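Local coordinates for regulatory protein E2 (Bovine papillomavirus type 1, PDB 2JEX) that regulates viral transcription and takes part in initiating viral DNA replication with protein E1, this chain being its N-terminal transactivation domain, at residues C5-H9 / T38-L43; Q71-M75 / T97-Y102; A152-Y158 / R167-F173. The protein carries 1 engineered substitution. All blocks are in the same frame, centred on the assembly; numbering follows the deposited sequence.

Interaction 1. Residues C5-H9 / T38-L43; sequences CERLH and TENTLL
Two alpha-helical segments run nearly antiparallel here: the axes of 5-9 and 38-43 make an angle of 150° between their N-to-C directions, with a signed crossing angle of -150°, and approach to 9.4 Å. The closest CA atoms are those of Leu8 and Glu39, 5.6 Å apart. Leu8, chi1 t and chi2 p, brings its CD1 to 3.7 Å from Glu39 CG and 4.0 Å from Leu43 CD2. Leu42, chi1 m and chi2 t, points toward helix 5-9, with CD1 3.6 Å from Leu8 N and 4.1 Å from Leu8 CB. This leucine-to-leucine packing joins helices 4-21 and 26-48 of the three-helix bundle of the E2 transactivation domain, whose third helix, 62-83, touches Asn40, Thr41 and Leu43. Arg7 (chi1 t, chi2 t, chi3 m) contributes its aliphatic stem at the more exposed border: Arg7 CD lies 3.7 Å from Leu42 CD2, and Arg7 CG 4.2 Å from Thr38 CG2. The Glu39 carboxylate is hydrogen-bonded to Gln12 and Gln15, further along helix 4-21.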
loop_
_atom_site.group_PDB
_atom_site.type_symbol
_atom_site.label_atom_id
_atom_site.label_comp_id
_atom_site.label_asym_id
_atom_site.label_seq_id
_atom_site.Cartn_x
_atom_site.Cartn_y
_atom_site.Cartn_z
ATOM N N CYS A 5 9.050 7.362 -28.637
ATOM C CA CYS A 5 7.639 7.151 -28.955
ATOM C C CYS A 5 7.271 5.665 -28.964
ATOM O O CYS A 5 6.182 5.284 -28.521
ATOM C CB CYS A 5 7.323 7.769 -30.320
ATOM S SG CYS A 5 5.692 8.513 -30.422
ATOM N N GLU A 6 8.181 4.832 -29.468
ATOM C CA GLU A 6 7.955 3.385 -29.525
ATOM C C GLU A 6 8.171 2.742 -28.161
ATOM O O GLU A 6 7.473 1.799 -27.796
ATOM C CB GLU A 6 8.882 2.718 -30.542
ATOM C CG GLU A 6 8.852 3.311 -31.942
ATOM C CD GLU A 6 10.139 3.021 -32.698
ATOM O OE1 GLU A 6 11.224 3.015 -32.029
ATOM O OE2 GLU A 6 10.068 2.796 -33.955
ATOM N N ARG A 7 9.157 3.251 -27.425
ATOM C CA ARG A 7 9.479 2.765 -26.088
ATOM C C ARG A 7 8.311 3.065 -25.142
ATOM O O ARG A 7 7.961 2.242 -24.289
ATOM C CB ARG A 7 10.769 3.423 -25.591
ATOM C CG ARG A 7 11.443 2.713 -24.426
ATOM C CD ARG A 7 12.699 3.449 -23.977
ATOM N NE ARG A 7 13.789 3.371 -24.951
ATOM C CZ ARG A 7 14.222 4.386 -25.701
ATOM N NH1 ARG A 7 13.670 5.595 -25.607
ATOM N NH2 ARG A 7 15.220 4.190 -26.548
ATOM N N LEU A 8 7.713 4.243 -25.321
ATOM C CA LEU A 8 6.507 4.648 -24.608
ATOM C C LEU A 8 5.339 3.702 -24.875
ATOM O O LEU A 8 4.633 3.309 -23.944
ATOM C CB LEU A 8 6.120 6.085 -24.982
ATOM C CG LEU A 8 4.914 6.742 -24.298
ATOM C CD1 LEU A 8 5.095 6.852 -22.778
ATOM C CD2 LEU A 8 4.662 8.102 -24.903
ATOM N N HIS A 9 5.142 3.346 -26.144
ATOM C CA HIS A 9 4.061 2.448 -26.551
ATOM C C HIS A 9 4.204 1.075 -25.902
ATOM O O HIS A 9 3.217 0.501 -25.438
ATOM C CB HIS A 9 4.003 2.319 -28.076
ATOM C CG HIS A 9 3.007 1.307 -28.562
ATOM N ND1 HIS A 9 1.658 1.580 -28.672
ATOM C CD2 HIS A 9 3.164 0.023 -28.966
ATOM C CE1 HIS A 9 1.029 0.509 -29.119
ATOM N NE2 HIS A 9 1.920 -0.451 -29.306
ATOM N N THR A 38 9.498 3.357 -16.630
ATOM C CA THR A 38 9.883 3.707 -17.986
ATOM C C THR A 38 8.930 4.763 -18.565
ATOM O O THR A 38 9.386 5.826 -18.955
ATOM C CB THR A 38 9.986 2.434 -18.879
ATOM O OG1 THR A 38 10.875 1.499 -18.253
ATOM C CG2 THR A 38 10.501 2.762 -20.296
ATOM N N GLU A 39 7.621 4.497 -18.551
ATOM C CA GLU A 39 6.622 5.439 -19.095
ATOM C C GLU A 39 6.745 6.848 -18.516
ATOM O O GLU A 39 6.820 7.827 -19.253
ATOM C CB GLU A 39 5.188 4.921 -18.894
ATOM C CG GLU A 39 4.104 5.921 -19.331
ATOM C CD GLU A 39 2.681 5.441 -19.062
ATOM O OE1 GLU A 39 2.496 4.483 -18.283
ATOM O OE2 GLU A 39 1.740 6.023 -19.635
ATOM N N ASN A 40 6.780 6.944 -17.199
ATOM C CA ASN A 40 6.826 8.238 -16.553
ATOM C C ASN A 40 8.179 8.910 -16.599
ATOM O O ASN A 40 8.257 10.133 -16.493
ATOM C CB ASN A 40 6.286 8.142 -15.133
ATOM C CG ASN A 40 4.822 7.842 -15.121
ATOM O OD1 ASN A 40 3.998 8.723 -15.354
ATOM N ND2 ASN A 40 4.482 6.585 -14.898
ATOM N N THR A 41 9.237 8.119 -16.770
ATOM C CA THR A 41 10.574 8.664 -16.971
ATOM C C THR A 41 10.653 9.336 -18.337
ATOM O O THR A 41 11.129 10.466 -18.432
ATOM C CB THR A 41 11.683 7.577 -16.829
ATOM O OG1 THR A 41 11.641 7.025 -15.505
ATOM C CG2 THR A 41 13.060 8.164 -17.080
ATOM N N LEU A 42 10.176 8.644 -19.375
ATOM C CA LEU A 42 10.219 9.161 -20.742
ATOM C C LEU A 42 9.376 10.425 -20.831
ATOM O O LEU A 42 9.799 11.426 -21.403
ATOM C CB LEU A 42 9.706 8.126 -21.755
ATOM C CG LEU A 42 10.325 6.725 -21.841
ATOM C CD1 LEU A 42 9.320 5.783 -22.486
ATOM C CD2 LEU A 42 11.658 6.709 -22.603
ATOM N N LEU A 43 8.195 10.360 -20.226
ATOM C CA LEU A 43 7.246 11.461 -20.203
ATOM C C LEU A 43 7.816 12.672 -19.475
ATOM O O LEU A 43 7.631 13.811 -19.917
ATOM C CB LEU A 43 5.924 11.008 -19.557
ATOM C CG LEU A 43 5.000 10.059 -20.327
ATOM C CD1 LEU A 43 3.789 9.726 -19.472
ATOM C CD2 LEU A 43 4.560 10.649 -21.672
#

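Interaction 2. Residues Q71-M75 / T97-Y102; sequences QAIEM and TSWDRY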
loop_
_atom_site.group_PDB
_atom_site.type_symbol
_atom_site.label_atom_id
_atom_site.label_comp_id
_atom_site.label_asym_id
_atom_site.label_seq_id
_atom_site.Cartn_x
_atom_site.Cartn_y
_atom_site.Cartn_z
ATOM N N GLN A 71 7.508 6.865 -7.497
ATOM C CA GLN A 71 6.693 5.826 -6.859
ATOM C C GLN A 71 7.014 4.459 -7.452
ATOM O O GLN A 71 7.185 3.482 -6.734
ATOM C CB GLN A 71 5.212 6.137 -7.044
ATOM C CG GLN A 71 4.756 7.432 -6.336
ATOM C CD GLN A 71 3.262 7.706 -6.484
ATOM O OE1 GLN A 71 2.663 8.418 -5.659
ATOM N NE2 GLN A 71 2.650 7.155 -7.534
ATOM N N ALA A 72 7.125 4.419 -8.776
ATOM C CA ALA A 72 7.393 3.195 -9.511
ATOM C C ALA A 72 8.814 2.689 -9.273
ATOM O O ALA A 72 9.021 1.491 -9.160
ATOM C CB ALA A 72 7.113 3.401 -10.991
ATOM N N ILE A 73 9.786 3.596 -9.189
ATOM C CA ILE A 73 11.156 3.237 -8.793
ATOM C C ILE A 73 11.119 2.509 -7.432
ATOM O O ILE A 73 11.641 1.391 -7.297
ATOM C CB ILE A 73 12.082 4.490 -8.746
ATOM C CG1 ILE A 73 12.399 4.981 -10.167
ATOM C CG2 ILE A 73 13.376 4.208 -8.000
ATOM C CD1 ILE A 73 12.920 6.436 -10.271
ATOM N N GLU A 74 10.463 3.144 -6.455
ATOM C CA GLU A 74 10.323 2.609 -5.102
ATOM C C GLU A 74 9.660 1.229 -5.056
ATOM O O GLU A 74 10.091 0.355 -4.288
ATOM C CB GLU A 74 9.554 3.581 -4.204
ATOM C CG GLU A 74 9.413 3.087 -2.786
ATOM C CD GLU A 74 8.940 4.150 -1.825
ATOM O OE1 GLU A 74 8.633 5.280 -2.271
ATOM O OE2 GLU A 74 8.873 3.847 -0.613
ATOM N N MET A 75 8.614 1.056 -5.862
ATOM C CA MET A 75 7.919 -0.219 -5.961
ATOM C C MET A 75 8.813 -1.270 -6.612
ATOM O O MET A 75 8.996 -2.357 -6.069
ATOM C CB MET A 75 6.588 -0.076 -6.720
ATOM C CG MET A 75 5.527 0.769 -6.014
ATOM S SD MET A 75 5.070 0.245 -4.335
ATOM C CE MET A 75 3.769 -0.937 -4.702
ATOM N N THR A 97 0.433 -5.631 -4.547
ATOM C CA THR A 97 1.635 -4.915 -4.946
ATOM C C THR A 97 1.296 -3.551 -5.562
ATOM O O THR A 97 2.046 -3.028 -6.396
ATOM C CB THR A 97 2.470 -5.767 -5.919
ATOM O OG1 THR A 97 1.629 -6.237 -6.981
ATOM C CG2 THR A 97 3.071 -6.967 -5.203
ATOM N N SER A 98 0.163 -2.985 -5.143
ATOM C CA SER A 98 -0.254 -1.659 -5.594
ATOM C C SER A 98 0.220 -0.567 -4.631
ATOM O O SER A 98 0.434 -0.814 -3.443
ATOM C CB SER A 98 -1.771 -1.595 -5.809
ATOM O OG SER A 98 -2.469 -1.753 -4.583
ATOM N N TRP A 99 0.399 0.635 -5.166
ATOM C CA TRP A 99 0.891 1.781 -4.400
ATOM C C TRP A 99 -0.017 2.162 -3.230
ATOM O O TRP A 99 0.478 2.456 -2.116
ATOM C CB TRP A 99 1.084 2.977 -5.332
ATOM C CG TRP A 99 1.537 4.213 -4.612
ATOM C CD1 TRP A 99 0.718 5.256 -4.172
ATOM C CD2 TRP A 99 2.927 4.529 -4.224
ATOM N NE1 TRP A 99 1.511 6.214 -3.555
ATOM C CE2 TRP A 99 2.867 5.795 -3.570
ATOM C CE3 TRP A 99 4.223 3.871 -4.391
ATOM C CZ2 TRP A 99 4.053 6.428 -3.067
ATOM C CZ3 TRP A 99 5.380 4.527 -3.900
ATOM C CH2 TRP A 99 5.294 5.788 -3.255
ATOM N N ASP A 100 -1.336 2.120 -3.462
ATOM C CA ASP A 100 -2.318 2.418 -2.407
ATOM C C ASP A 100 -2.251 1.404 -1.273
ATOM O O ASP A 100 -2.375 1.770 -0.101
ATOM C CB ASP A 100 -3.743 2.469 -2.969
ATOM C CG ASP A 100 -3.989 3.685 -3.853
ATOM O OD1 ASP A 100 -3.265 4.700 -3.706
ATOM O OD2 ASP A 100 -4.916 3.625 -4.698
ATOM N N ARG A 101 -2.061 0.131 -1.605
ATOM C CA ARG A 101 -1.905 -0.875 -0.564
ATOM C C ARG A 101 -0.638 -0.570 0.244
ATOM O O ARG A 101 -0.657 -0.591 1.476
ATOM C CB ARG A 101 -1.855 -2.282 -1.171
ATOM C CG ARG A 101 -1.728 -3.423 -0.147
ATOM C CD ARG A 101 -3.045 -3.755 0.541
ATOM N NE ARG A 101 -4.050 -4.265 -0.394
ATOM C CZ ARG A 101 -4.253 -5.552 -0.674
ATOM N NH1 ARG A 101 -3.536 -6.505 -0.086
ATOM N NH2 ARG A 101 -5.190 -5.891 -1.549
ATOM N N TYR A 102 0.447 -0.262 -0.469
ATOM C CA TYR A 102 1.758 0.019 0.121
ATOM C C TYR A 102 1.712 1.238 1.038
ATOM O O TYR A 102 2.437 1.325 2.033
ATOM C CB TYR A 102 2.759 0.255 -1.022
ATOM C CG TYR A 102 4.188 0.542 -0.613
ATOM C CD1 TYR A 102 4.970 -0.428 0.030
ATOM C CD2 TYR A 102 4.777 1.767 -0.910
ATOM C CE1 TYR A 102 6.300 -0.169 0.384
ATOM C CE2 TYR A 102 6.108 2.033 -0.562
ATOM C CZ TYR A 102 6.857 1.060 0.091
ATOM O OH TYR A 102 8.156 1.334 0.435
#
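A thioether folded into a compact m, m, m conformation is the striking feature here: Met75 leaves helix 62-83 sideways, yet its CE ends 3.2 Å from Thr97 O and 3.6 Å from Ser98 O, beside the backbone that leads into the short helix 99-103. In the E2 transactivation domain this contact joins helix 62-83 of the three-helix bundle to helix 99-103, which comes before strand 110-120 of the beta sheet. The Met75 sulfur makes two Met-aromatic contacts on the way. Over the face of Tyr102, Met75 SD sits 4.1 Å from the ring centroid and 28° off the normal; toward Trp99 the approach is oblique, with Met75 SD 5.0 Å from the centroid of the six-membered ring and 71° off its normal. Ser98 occupies the N-cap position, and the first turn is established by Tyr102 N donating to Ser98 O at 3.0 Å. That turn sends Trp99 and Tyr102, both with chi1 t, toward helix 62-83. Tyr102 OH donates to Glu74 OE2 at 2.8 Å, and the same carboxylate oxygen forms a salt bridge with Arg108. Trp99 lies against Gln71 in a CH-pi contact: Gln71 CG is 3.5 Å from the centroid of its six-membered ring and only 14° off the normal. At the ring edge Glu74 OE1 is 3.5 Å from Trp99 CH2. Gln71 OE1 also comes within 3.3 Å of Trp99 NE1, but the angle is too poor for a hydrogen bond.

Interaction 3. Residues A152-Y158 / R167-F173; sequences ADGTGLY and RIYYSAF. Engineered in segment 167-173: Ala172 (natural residue Arg).
Leu157 and Phe173 form the apolar centre, Leu157 CD2 lying 3.5 Å from Phe173 CZ, at the base of the beta hairpin 157-161/166-169 on the border of the domain's antiparallel sheet. Leu157 (m, t) also sets CB over the Tyr170 face, 4.0 Å from the ring centroid. Gly156 CA lies 3.8 Å from the Phe173 centroid; with phi/psi of 170/-162, an ideal CB there would clash with Ser171 O at 1.9 Å. Tyr158 and Tyr169 make an antiparallel non-hydrogen-bonded pair, CA atoms 3.9 Å apart. Next to it, Leu157 O accepts from both Tyr170 N (3.0 Å) and Ser171 N (3.2 Å), the pattern of a classic beta bulge. Past the engineered Ala172, Phe173 N donates to Thr155 O at 2.7 Å. Farther out, Tyr158 turns its edge to the Tyr169 face in an offset edge-to-face pair (centroids 5.7 Å, planes 64°), while Arg167 CD lies 3.4 Å from the Tyr158 centroid. With chi1 p, Asp153 OD2 accepts from Thr155 N at 2.9 Å, which makes an Asx turn, and from Gly156 N at 3.1 Å. Asp153 OD1 accepts from Tyr169 OH at 2.5 Å and forms a salt bridge with Arg167 NH1 at 2.7 Å.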
loop_
_atom_site.group_PDB
_atom_site.type_symbol
_atom_site.label_atom_id
_atom_site.label_comp_id
_atom_site.label_asym_id
_atom_site.label_seq_id
_atom_site.Cartn_x
_atom_site.Cartn_y
_atom_site.Cartn_z
ATOM N N ALA A 152 -6.228 -5.375 15.913
ATOM C CA ALA A 152 -6.801 -4.298 16.704
ATOM C C ALA A 152 -7.166 -4.776 18.111
ATOM O O ALA A 152 -7.555 -5.936 18.313
ATOM C CB ALA A 152 -8.028 -3.746 16.017
ATOM N N ASP A 153 -7.028 -3.876 19.080
ATOM C CA ASP A 153 -7.511 -4.115 20.431
ATOM C C ASP A 153 -8.199 -2.846 20.936
ATOM O O ASP A 153 -8.633 -2.027 20.129
ATOM C CB ASP A 153 -6.368 -4.563 21.348
ATOM C CG ASP A 153 -5.224 -3.565 21.406
ATOM O OD1 ASP A 153 -4.121 -3.971 21.817
ATOM O OD2 ASP A 153 -5.417 -2.382 21.047
ATOM N N GLY A 154 -8.298 -2.683 22.255
ATOM C CA GLY A 154 -8.941 -1.509 22.853
ATOM C C GLY A 154 -8.182 -0.205 22.669
ATOM O O GLY A 154 -8.758 0.874 22.785
ATOM N N THR A 155 -6.890 -0.300 22.377
ATOM C CA THR A 155 -6.039 0.874 22.250
ATOM C C THR A 155 -6.016 1.396 20.798
ATOM O O THR A 155 -6.144 2.600 20.559
ATOM C CB THR A 155 -4.616 0.566 22.786
ATOM O OG1 THR A 155 -4.704 0.161 24.160
ATOM C CG2 THR A 155 -3.704 1.775 22.695
ATOM N N GLY A 156 -5.872 0.488 19.839
ATOM C CA GLY A 156 -5.772 0.872 18.450
ATOM C C GLY A 156 -5.387 -0.265 17.534
ATOM O O GLY A 156 -5.515 -1.444 17.874
ATOM N N LEU A 157 -4.928 0.108 16.351
ATOM C CA LEU A 157 -4.405 -0.834 15.383
ATOM C C LEU A 157 -2.899 -0.882 15.572
ATOM O O LEU A 157 -2.266 0.140 15.839
ATOM C CB LEU A 157 -4.781 -0.391 13.976
ATOM C CG LEU A 157 -6.228 0.048 13.737
ATOM C CD1 LEU A 157 -6.343 0.790 12.395
ATOM C CD2 LEU A 157 -7.141 -1.133 13.743
ATOM N N TYR A 158 -2.339 -2.078 15.458
ATOM C CA TYR A 158 -0.967 -2.342 15.881
ATOM C C TYR A 158 -0.397 -3.480 15.052
ATOM O O TYR A 158 -1.143 -4.276 14.471
ATOM C CB TYR A 158 -0.940 -2.756 17.364
ATOM C CG TYR A 158 -1.580 -4.111 17.615
ATOM C CD1 TYR A 158 -0.863 -5.292 17.406
ATOM C CD2 TYR A 158 -2.905 -4.214 18.039
ATOM C CE1 TYR A 158 -1.443 -6.532 17.606
ATOM C CE2 TYR A 158 -3.499 -5.466 18.262
ATOM C CZ TYR A 158 -2.760 -6.615 18.039
ATOM O OH TYR A 158 -3.314 -7.854 18.243
ATOM N N ARG A 167 3.214 -5.182 21.059
ATOM C CA ARG A 167 2.372 -4.579 20.035
ATOM C C ARG A 167 2.829 -3.153 19.766
ATOM O O ARG A 167 2.991 -2.362 20.700
ATOM C CB ARG A 167 0.912 -4.585 20.479
ATOM C CG ARG A 167 0.364 -5.968 20.770
ATOM C CD ARG A 167 -1.122 -5.917 21.047
ATOM N NE ARG A 167 -1.627 -7.186 21.565
ATOM C CZ ARG A 167 -2.916 -7.486 21.708
ATOM N NH1 ARG A 167 -3.850 -6.611 21.354
ATOM N NH2 ARG A 167 -3.271 -8.670 22.212
ATOM N N ILE A 168 3.051 -2.830 18.494
ATOM C CA ILE A 168 3.445 -1.473 18.109
ATOM C C ILE A 168 2.309 -0.783 17.356
ATOM O O ILE A 168 1.950 -1.169 16.240
ATOM C CB ILE A 168 4.801 -1.445 17.349
ATOM C CG1 ILE A 168 5.923 -1.900 18.291
ATOM C CG2 ILE A 168 5.113 -0.035 16.838
ATOM C CD1 ILE A 168 7.041 -2.676 17.630
ATOM N N TYR A 169 1.742 0.233 17.997
ATOM C CA TYR A 169 0.530 0.882 17.515
ATOM C C TYR A 169 0.820 1.927 16.457
ATOM O O TYR A 169 1.676 2.792 16.653
ATOM C CB TYR A 169 -0.246 1.501 18.683
ATOM C CG TYR A 169 -0.773 0.466 19.657
ATOM C CD1 TYR A 169 -2.046 -0.085 19.496
ATOM C CD2 TYR A 169 0.008 0.026 20.731
ATOM C CE1 TYR A 169 -2.526 -1.040 20.372
ATOM C CE2 TYR A 169 -0.465 -0.926 21.616
ATOM C CZ TYR A 169 -1.733 -1.456 21.431
ATOM O OH TYR A 169 -2.211 -2.397 22.307
ATOM N N TYR A 170 0.114 1.825 15.331
ATOM C CA TYR A 170 0.197 2.824 14.263
ATOM C C TYR A 170 -1.056 3.698 14.228
ATOM O O TYR A 170 -1.072 4.756 13.602
ATOM C CB TYR A 170 0.488 2.176 12.902
ATOM C CG TYR A 170 -0.556 1.210 12.365
ATOM C CD1 TYR A 170 -1.621 1.666 11.582
ATOM C CD2 TYR A 170 -0.449 -0.165 12.596
ATOM C CE1 TYR A 170 -2.568 0.783 11.069
ATOM C CE2 TYR A 170 -1.395 -1.062 12.092
ATOM C CZ TYR A 170 -2.445 -0.577 11.328
ATOM O OH TYR A 170 -3.378 -1.444 10.821
ATOM N N SER A 171 -2.096 3.243 14.918
ATOM C CA SER A 171 -3.327 3.997 15.065
ATOM C C SER A 171 -3.769 3.920 16.521
ATOM O O SER A 171 -3.522 2.917 17.208
ATOM C CB SER A 171 -4.397 3.416 14.149
ATOM O OG SER A 171 -5.394 4.369 13.833
ATOM N N ALA A 172 -4.380 4.991 17.011
ATOM C CA ALA A 172 -4.917 5.008 18.366
ATOM C C ALA A 172 -6.408 5.288 18.306
ATOM O O ALA A 172 -6.825 6.299 17.744
ATOM C CB ALA A 172 -4.210 6.064 19.200
ATOM N N PHE A 173 -7.212 4.406 18.887
ATOM C CA PHE A 173 -8.663 4.604 18.869
ATOM C C PHE A 173 -9.133 5.777 19.739
ATOM O O PHE A 173 -10.208 6.338 19.515
ATOM C CB PHE A 173 -9.417 3.312 19.214
ATOM C CG PHE A 173 -9.344 2.256 18.146
ATOM C CD1 PHE A 173 -9.486 2.589 16.798
ATOM C CD2 PHE A 173 -9.148 0.924 18.487
ATOM C CE1 PHE A 173 -9.420 1.609 15.805
ATOM C CE2 PHE A 173 -9.082 -0.058 17.509
ATOM C CZ PHE A 173 -9.221 0.290 16.160
#

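The three contacts follow one another along the chain and across the elongated domain. Interactions 1 and 3 lie on opposite sides of its centre, their centres 43 Å apart, while interaction 2 sits about 6 Å from that centre, 19 Å from interaction 1 and 24 Å from interaction 3. Interactions 1 and 2 come within about 5 Å at their nearest atoms without touching; helix 26-48 connects them, carrying Leu42 in one and sending Trp33 against Met75 of the other. Toward the sheet, Tyr102 meets Phe110 on strand 110-120, and Tyr170 of interaction 3 touches Glu105 and Pro106, just beyond helix 99-103. Nearest atoms of interactions 2 and 3 remain about 10 Å apart.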